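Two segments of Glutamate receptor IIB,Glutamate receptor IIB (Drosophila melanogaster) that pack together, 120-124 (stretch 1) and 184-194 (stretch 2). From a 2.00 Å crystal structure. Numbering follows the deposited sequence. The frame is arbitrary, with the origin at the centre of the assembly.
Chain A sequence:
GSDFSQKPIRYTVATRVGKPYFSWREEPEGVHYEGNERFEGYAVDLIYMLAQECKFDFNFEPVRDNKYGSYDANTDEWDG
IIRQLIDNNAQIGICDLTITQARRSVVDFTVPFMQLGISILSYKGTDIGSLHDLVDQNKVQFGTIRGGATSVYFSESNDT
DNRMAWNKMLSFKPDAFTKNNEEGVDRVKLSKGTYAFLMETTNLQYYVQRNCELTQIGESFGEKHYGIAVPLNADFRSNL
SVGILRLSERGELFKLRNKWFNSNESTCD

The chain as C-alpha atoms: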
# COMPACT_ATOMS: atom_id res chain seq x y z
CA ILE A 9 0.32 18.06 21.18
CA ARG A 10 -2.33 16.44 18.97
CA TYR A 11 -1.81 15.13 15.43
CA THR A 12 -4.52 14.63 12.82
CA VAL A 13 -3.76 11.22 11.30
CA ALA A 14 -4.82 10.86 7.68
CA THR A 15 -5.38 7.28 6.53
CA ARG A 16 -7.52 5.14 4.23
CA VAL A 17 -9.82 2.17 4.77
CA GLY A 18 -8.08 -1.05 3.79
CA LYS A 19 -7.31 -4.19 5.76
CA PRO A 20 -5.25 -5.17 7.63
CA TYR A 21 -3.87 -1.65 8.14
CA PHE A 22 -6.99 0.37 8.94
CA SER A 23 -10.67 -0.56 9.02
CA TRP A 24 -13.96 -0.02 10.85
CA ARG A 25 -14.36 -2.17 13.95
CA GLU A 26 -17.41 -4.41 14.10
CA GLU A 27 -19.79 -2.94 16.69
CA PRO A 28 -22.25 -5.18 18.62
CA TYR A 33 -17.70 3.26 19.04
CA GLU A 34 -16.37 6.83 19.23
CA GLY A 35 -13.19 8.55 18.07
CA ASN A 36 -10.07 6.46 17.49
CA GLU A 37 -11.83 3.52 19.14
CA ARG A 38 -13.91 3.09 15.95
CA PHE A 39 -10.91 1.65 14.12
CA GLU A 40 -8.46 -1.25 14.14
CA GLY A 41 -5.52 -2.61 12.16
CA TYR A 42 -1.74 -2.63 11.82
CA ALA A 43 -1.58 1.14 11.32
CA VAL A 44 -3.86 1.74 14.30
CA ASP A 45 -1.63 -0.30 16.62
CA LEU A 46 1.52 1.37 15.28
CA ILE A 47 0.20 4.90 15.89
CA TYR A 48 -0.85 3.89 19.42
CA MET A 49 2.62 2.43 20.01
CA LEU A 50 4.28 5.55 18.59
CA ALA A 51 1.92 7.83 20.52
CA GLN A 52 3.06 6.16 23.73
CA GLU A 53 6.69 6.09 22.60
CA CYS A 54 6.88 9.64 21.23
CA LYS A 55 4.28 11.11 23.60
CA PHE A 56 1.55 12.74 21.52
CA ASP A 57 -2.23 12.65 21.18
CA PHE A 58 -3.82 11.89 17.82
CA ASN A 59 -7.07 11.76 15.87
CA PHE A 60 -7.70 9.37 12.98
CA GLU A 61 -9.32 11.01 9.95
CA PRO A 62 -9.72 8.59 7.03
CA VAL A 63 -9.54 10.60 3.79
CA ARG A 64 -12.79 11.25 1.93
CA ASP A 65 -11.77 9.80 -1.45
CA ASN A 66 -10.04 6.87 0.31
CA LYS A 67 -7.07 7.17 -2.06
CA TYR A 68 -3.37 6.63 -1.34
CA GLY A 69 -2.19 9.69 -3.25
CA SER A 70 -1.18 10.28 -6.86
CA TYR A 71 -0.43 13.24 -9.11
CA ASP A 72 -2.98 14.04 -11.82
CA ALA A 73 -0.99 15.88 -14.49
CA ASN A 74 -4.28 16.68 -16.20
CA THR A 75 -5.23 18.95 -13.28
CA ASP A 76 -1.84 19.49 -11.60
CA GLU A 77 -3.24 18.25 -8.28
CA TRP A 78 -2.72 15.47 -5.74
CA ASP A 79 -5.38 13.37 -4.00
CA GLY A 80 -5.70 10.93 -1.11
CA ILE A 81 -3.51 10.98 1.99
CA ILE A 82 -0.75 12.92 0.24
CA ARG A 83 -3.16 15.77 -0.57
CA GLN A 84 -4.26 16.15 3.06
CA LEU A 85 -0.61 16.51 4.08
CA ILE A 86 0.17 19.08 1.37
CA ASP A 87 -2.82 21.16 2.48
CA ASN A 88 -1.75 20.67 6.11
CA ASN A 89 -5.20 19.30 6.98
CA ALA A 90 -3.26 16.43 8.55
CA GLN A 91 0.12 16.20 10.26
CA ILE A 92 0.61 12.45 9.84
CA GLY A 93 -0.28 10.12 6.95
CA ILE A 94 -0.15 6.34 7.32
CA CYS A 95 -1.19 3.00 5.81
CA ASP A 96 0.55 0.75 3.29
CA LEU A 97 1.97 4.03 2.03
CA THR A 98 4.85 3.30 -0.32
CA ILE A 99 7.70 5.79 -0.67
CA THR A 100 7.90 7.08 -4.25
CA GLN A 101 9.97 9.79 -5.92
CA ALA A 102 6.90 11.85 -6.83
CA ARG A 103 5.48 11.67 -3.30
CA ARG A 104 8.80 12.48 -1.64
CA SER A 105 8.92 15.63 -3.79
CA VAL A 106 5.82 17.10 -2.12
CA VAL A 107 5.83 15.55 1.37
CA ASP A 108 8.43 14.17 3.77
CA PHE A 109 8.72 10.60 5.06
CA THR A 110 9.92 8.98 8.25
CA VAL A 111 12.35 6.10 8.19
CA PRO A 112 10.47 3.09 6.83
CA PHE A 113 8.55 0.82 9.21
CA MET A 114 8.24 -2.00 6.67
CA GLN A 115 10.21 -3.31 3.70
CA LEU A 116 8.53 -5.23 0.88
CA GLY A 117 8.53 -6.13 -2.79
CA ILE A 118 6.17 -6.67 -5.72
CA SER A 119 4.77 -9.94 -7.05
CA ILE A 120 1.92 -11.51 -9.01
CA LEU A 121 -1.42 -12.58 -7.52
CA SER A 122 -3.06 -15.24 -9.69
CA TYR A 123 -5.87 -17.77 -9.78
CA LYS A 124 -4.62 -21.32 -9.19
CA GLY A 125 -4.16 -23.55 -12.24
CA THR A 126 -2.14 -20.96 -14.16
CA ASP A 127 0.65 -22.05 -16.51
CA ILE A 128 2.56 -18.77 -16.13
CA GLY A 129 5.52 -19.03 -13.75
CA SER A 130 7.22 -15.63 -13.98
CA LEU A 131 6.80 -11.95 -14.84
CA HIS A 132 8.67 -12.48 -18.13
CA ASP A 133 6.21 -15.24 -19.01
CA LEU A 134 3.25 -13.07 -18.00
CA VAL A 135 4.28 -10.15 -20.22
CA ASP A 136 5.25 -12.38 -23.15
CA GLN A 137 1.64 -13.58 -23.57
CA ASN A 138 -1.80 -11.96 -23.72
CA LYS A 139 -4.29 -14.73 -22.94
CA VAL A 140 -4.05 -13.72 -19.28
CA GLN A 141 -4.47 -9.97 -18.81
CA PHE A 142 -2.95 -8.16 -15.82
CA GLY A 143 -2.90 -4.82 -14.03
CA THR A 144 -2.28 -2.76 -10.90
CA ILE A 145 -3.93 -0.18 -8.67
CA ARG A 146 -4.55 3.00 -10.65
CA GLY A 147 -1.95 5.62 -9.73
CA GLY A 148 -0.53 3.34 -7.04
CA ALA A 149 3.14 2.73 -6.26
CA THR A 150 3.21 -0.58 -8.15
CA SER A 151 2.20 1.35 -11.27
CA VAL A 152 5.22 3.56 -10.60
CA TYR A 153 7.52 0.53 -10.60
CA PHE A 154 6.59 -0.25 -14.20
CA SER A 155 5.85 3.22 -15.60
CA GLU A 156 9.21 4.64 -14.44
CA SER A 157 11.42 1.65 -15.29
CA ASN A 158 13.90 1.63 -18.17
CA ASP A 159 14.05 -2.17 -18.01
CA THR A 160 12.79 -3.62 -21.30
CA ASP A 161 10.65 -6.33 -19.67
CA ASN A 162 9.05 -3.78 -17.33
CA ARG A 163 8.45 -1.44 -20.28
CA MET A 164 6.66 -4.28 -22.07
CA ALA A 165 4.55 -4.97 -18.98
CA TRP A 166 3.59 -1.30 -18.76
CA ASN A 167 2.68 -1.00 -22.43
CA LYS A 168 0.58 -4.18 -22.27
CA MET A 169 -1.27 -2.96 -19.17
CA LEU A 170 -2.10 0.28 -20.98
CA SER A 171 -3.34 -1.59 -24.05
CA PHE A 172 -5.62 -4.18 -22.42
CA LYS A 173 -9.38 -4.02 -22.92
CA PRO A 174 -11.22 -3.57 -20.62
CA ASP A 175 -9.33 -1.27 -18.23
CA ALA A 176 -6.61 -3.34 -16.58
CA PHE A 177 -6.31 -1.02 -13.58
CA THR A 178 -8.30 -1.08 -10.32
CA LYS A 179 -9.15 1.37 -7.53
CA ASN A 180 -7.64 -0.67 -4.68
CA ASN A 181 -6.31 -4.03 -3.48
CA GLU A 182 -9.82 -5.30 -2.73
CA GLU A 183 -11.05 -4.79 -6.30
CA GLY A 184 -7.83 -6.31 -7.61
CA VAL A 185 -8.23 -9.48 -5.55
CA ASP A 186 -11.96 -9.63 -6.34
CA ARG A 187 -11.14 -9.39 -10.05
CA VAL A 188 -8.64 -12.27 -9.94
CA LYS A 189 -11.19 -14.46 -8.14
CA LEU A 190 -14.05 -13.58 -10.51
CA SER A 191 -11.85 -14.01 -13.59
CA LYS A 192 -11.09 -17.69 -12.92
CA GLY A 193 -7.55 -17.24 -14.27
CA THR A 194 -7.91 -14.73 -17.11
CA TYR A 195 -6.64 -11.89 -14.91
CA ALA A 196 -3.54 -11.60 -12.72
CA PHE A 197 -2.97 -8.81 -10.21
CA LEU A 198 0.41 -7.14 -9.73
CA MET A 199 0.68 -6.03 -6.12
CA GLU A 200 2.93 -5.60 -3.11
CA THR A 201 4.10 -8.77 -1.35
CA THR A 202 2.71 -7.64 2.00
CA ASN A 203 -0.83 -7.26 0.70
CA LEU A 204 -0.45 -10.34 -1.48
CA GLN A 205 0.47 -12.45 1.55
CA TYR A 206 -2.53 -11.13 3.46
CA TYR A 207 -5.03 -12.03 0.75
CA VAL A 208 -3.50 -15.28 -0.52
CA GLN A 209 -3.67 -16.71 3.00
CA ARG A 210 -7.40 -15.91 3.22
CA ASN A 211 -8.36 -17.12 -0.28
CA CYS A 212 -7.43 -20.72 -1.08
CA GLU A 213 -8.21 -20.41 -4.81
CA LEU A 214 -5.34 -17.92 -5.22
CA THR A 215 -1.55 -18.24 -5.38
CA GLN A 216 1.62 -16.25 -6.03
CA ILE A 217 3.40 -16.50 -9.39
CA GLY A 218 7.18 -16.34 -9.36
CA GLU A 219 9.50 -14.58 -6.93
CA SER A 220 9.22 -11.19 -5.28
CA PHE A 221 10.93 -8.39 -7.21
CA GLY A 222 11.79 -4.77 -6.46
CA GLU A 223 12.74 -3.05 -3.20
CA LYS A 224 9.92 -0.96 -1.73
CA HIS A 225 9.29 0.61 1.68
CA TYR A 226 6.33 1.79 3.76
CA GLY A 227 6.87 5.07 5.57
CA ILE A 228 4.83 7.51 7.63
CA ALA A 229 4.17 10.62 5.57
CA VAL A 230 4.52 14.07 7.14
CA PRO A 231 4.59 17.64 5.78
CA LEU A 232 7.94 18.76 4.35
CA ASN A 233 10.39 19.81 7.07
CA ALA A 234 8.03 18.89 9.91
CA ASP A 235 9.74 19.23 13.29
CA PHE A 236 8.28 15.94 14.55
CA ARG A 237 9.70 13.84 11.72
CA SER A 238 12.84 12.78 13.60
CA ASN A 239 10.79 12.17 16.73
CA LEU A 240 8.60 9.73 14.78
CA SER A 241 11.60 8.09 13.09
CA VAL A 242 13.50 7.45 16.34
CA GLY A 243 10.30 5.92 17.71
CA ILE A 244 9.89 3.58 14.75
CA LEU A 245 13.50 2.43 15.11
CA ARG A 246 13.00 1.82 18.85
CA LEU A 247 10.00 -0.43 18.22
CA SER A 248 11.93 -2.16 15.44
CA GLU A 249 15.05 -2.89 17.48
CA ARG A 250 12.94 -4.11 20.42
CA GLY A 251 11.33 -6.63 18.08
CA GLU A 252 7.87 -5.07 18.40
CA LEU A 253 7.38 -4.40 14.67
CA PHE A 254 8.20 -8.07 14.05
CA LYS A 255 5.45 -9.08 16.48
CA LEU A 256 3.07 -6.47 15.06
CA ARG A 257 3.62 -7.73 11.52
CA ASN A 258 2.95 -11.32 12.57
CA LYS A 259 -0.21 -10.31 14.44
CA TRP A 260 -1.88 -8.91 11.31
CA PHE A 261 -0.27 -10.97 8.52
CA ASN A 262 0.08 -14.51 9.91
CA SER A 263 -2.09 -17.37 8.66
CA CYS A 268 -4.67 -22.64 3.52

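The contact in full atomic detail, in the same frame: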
# COMPACT_ATOMS: atom_id res chain seq x y z
N ILE A 120 3.10 -11.27 -8.18
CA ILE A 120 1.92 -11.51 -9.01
C ILE A 120 0.89 -12.37 -8.27
O ILE A 120 1.18 -13.50 -7.90
CB ILE A 120 2.31 -12.21 -10.33
CG1 ILE A 120 3.39 -11.41 -11.07
CG2 ILE A 120 1.08 -12.38 -11.22
CD1 ILE A 120 4.09 -12.20 -12.15
N LEU A 121 -0.30 -11.82 -8.07
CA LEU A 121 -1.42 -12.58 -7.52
C LEU A 121 -2.21 -13.20 -8.67
O LEU A 121 -2.64 -12.49 -9.58
CB LEU A 121 -2.33 -11.70 -6.66
CG LEU A 121 -3.56 -12.40 -6.07
CD1 LEU A 121 -3.15 -13.49 -5.09
CD2 LEU A 121 -4.48 -11.39 -5.40
N SER A 122 -2.40 -14.51 -8.61
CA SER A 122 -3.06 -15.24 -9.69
C SER A 122 -4.05 -16.28 -9.17
O SER A 122 -3.98 -16.71 -8.02
CB SER A 122 -2.02 -15.92 -10.57
OG SER A 122 -2.64 -16.67 -11.59
N TYR A 123 -4.97 -16.66 -10.04
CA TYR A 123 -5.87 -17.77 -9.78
C TYR A 123 -5.08 -19.06 -9.96
O TYR A 123 -4.26 -19.16 -10.87
CB TYR A 123 -7.08 -17.73 -10.72
CG TYR A 123 -8.28 -18.51 -10.25
CD1 TYR A 123 -9.25 -17.92 -9.46
CD2 TYR A 123 -8.45 -19.85 -10.60
CE1 TYR A 123 -10.35 -18.63 -9.02
CE2 TYR A 123 -9.55 -20.56 -10.17
CZ TYR A 123 -10.50 -19.95 -9.38
OH TYR A 123 -11.59 -20.66 -8.95
N LYS A 124 -5.31 -20.04 -9.10
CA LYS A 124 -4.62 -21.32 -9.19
C LYS A 124 -4.95 -22.03 -10.51
O LYS A 124 -6.04 -21.86 -11.06
CB LYS A 124 -4.97 -22.21 -8.01
CG LYS A 124 -4.22 -21.87 -6.73
CD LYS A 124 -4.61 -22.77 -5.58
CE LYS A 124 -3.67 -22.60 -4.40
NZ LYS A 124 -4.26 -23.13 -3.14
N GLY A 184 -8.82 -5.51 -6.91
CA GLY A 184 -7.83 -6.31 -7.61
C GLY A 184 -7.99 -7.79 -7.29
O GLY A 184 -8.07 -8.62 -8.20
N VAL A 185 -8.04 -8.11 -6.00
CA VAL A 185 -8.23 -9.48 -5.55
C VAL A 185 -9.58 -10.04 -6.01
O VAL A 185 -9.67 -11.18 -6.45
CB VAL A 185 -8.12 -9.58 -4.02
CG1 VAL A 185 -8.44 -11.00 -3.53
CG2 VAL A 185 -6.73 -9.17 -3.56
N ASP A 186 -10.63 -9.22 -5.89
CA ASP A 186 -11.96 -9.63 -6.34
C ASP A 186 -11.95 -9.96 -7.83
O ASP A 186 -12.62 -10.88 -8.27
CB ASP A 186 -12.99 -8.53 -6.07
CG ASP A 186 -13.22 -8.29 -4.58
OD1 ASP A 186 -12.74 -9.10 -3.76
OD2 ASP A 186 -13.89 -7.29 -4.25
N ARG A 187 -11.18 -9.20 -8.60
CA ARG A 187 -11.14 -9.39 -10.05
C ARG A 187 -10.41 -10.68 -10.43
O ARG A 187 -10.78 -11.34 -11.39
CB ARG A 187 -10.48 -8.19 -10.72
CG ARG A 187 -10.55 -8.23 -12.24
CD ARG A 187 -10.13 -6.92 -12.86
NE ARG A 187 -10.07 -7.01 -14.32
CZ ARG A 187 -9.72 -6.01 -15.12
NH1 ARG A 187 -9.39 -4.83 -14.61
NH2 ARG A 187 -9.69 -6.19 -16.43
N VAL A 188 -9.36 -11.03 -9.68
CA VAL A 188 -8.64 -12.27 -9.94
C VAL A 188 -9.54 -13.47 -9.64
O VAL A 188 -9.56 -14.45 -10.39
CB VAL A 188 -7.35 -12.38 -9.09
CG1 VAL A 188 -6.70 -13.75 -9.26
CG2 VAL A 188 -6.38 -11.28 -9.47
N LYS A 189 -10.28 -13.39 -8.54
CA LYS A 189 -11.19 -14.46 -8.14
C LYS A 189 -12.31 -14.64 -9.17
O LYS A 189 -12.58 -15.76 -9.60
CB LYS A 189 -11.77 -14.16 -6.76
CG LYS A 189 -10.76 -14.31 -5.63
CD LYS A 189 -11.09 -13.44 -4.42
CE LYS A 189 -12.26 -13.98 -3.62
NZ LYS A 189 -12.50 -13.17 -2.39
N LEU A 190 -12.93 -13.54 -9.56
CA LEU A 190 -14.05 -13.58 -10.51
C LEU A 190 -13.62 -14.02 -11.91
O LEU A 190 -14.42 -14.56 -12.67
CB LEU A 190 -14.72 -12.21 -10.59
CG LEU A 190 -15.46 -11.74 -9.34
CD1 LEU A 190 -15.79 -10.25 -9.45
CD2 LEU A 190 -16.73 -12.55 -9.12
N SER A 191 -12.35 -13.79 -12.24
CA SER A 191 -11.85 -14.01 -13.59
C SER A 191 -11.44 -15.46 -13.85
O SER A 191 -11.20 -15.84 -15.00
CB SER A 191 -10.67 -13.07 -13.87
OG SER A 191 -11.11 -11.72 -13.94
N LYS A 192 -11.35 -16.25 -12.79
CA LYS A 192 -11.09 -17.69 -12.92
C LYS A 192 -9.76 -18.02 -13.61
O LYS A 192 -9.54 -19.16 -14.02
CB LYS A 192 -12.25 -18.36 -13.67
CG LYS A 192 -13.18 -19.16 -12.79
CD LYS A 192 -13.90 -18.28 -11.78
CE LYS A 192 -15.08 -19.01 -11.16
NZ LYS A 192 -15.65 -18.28 -10.00
N GLY A 193 -8.88 -17.03 -13.73
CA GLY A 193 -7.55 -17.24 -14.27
C GLY A 193 -7.24 -16.48 -15.55
O GLY A 193 -6.21 -16.71 -16.19
N THR A 194 -8.13 -15.57 -15.93
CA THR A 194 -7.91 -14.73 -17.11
C THR A 194 -7.39 -13.35 -16.71
O THR A 194 -7.19 -12.48 -17.56
CB THR A 194 -9.19 -14.56 -17.94
OG1 THR A 194 -10.20 -13.91 -17.16
CG2 THR A 194 -9.71 -15.92 -18.40

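Residues 120-123 form the end of a strand that begins earlier in the chain, and residues from 184 onward belong to a helix that also starts upstream. Their axes run in roughly the same direction, 31° apart, and approach to 7.7 Å. No hydrogen bond crosses between the stretches, so the contact, which buries 358 Å² over both sides, rests on packing.

The helix is held by i-to-i+4 bonds such as Val-188 N to Gly-184 O (3.1 Å) and Lys-189 N to Val-185 O (3.1 Å). Lys-192 then leaves helical geometry with positive phi (60/15), and a type I' turn from Ser-191 to Thr-194 reverses the chain. Two bonds to the same carbonyl brace this turn: Thr-194 N to Ser-191 O at 3.2 Å and Thr-194 OG1 to Ser-191 O at 3.1 Å. Upstream, Ser-191 OG donates to Arg-187 O at 2.6 Å. The turn brings Gly-193 beside the strand, its CA 4.8 Å from Tyr-123 CA.

The side chains follow the alternation of the strand. Leu-121 and Tyr-123 direct their CA-to-CB bonds toward the helix, whereas that of Ser-122 points away, and Ser-122 OG bonds instead to Tyr-123 O (3.1 Å). Leu-121, with chi1 t and chi2 p, places CD2 3.7 Å from Val-185 CG2 and 4.5 Å from Val-188 CG2, an apolar cluster of buried residues. Val-188 points toward the strand, and its two methyls meet different parts of it: CG2 lies 3.9 Å from Leu-121 O, while CG1 lies 3.5 Å from Tyr-123 N. A compact beta-branched side chain thus packs directly on the strand backbone.

Tyr-123 has the largest covered area, 116 Å². Its chi1 of -160° (t) and chi2 of 90° lay the ring along the end of the helix and the turn. Lys-192 CA sits 3.9 Å from the centroid of the Tyr-123 ring, only 8° off the ring normal, a CH-pi contact over the face. The CA-to-CB bond of Lys-192 points away from the strand, yet the aliphatic part of its side chain still borders the ring, with Lys-192 CD 4.4 Å from Tyr-123 OH. Tyr-123 CE1 also approaches Lys-189 O to 3.7 Å.

Gly-193 completes the fit, with its N 3.6 Å from Tyr-123 CB. Its phi/psi of 118/9 would jam a CB against the preceding carbonyl oxygen, which by itself calls for glycine; an ideal CB would also stand 3.9 Å from Tyr-123 CB.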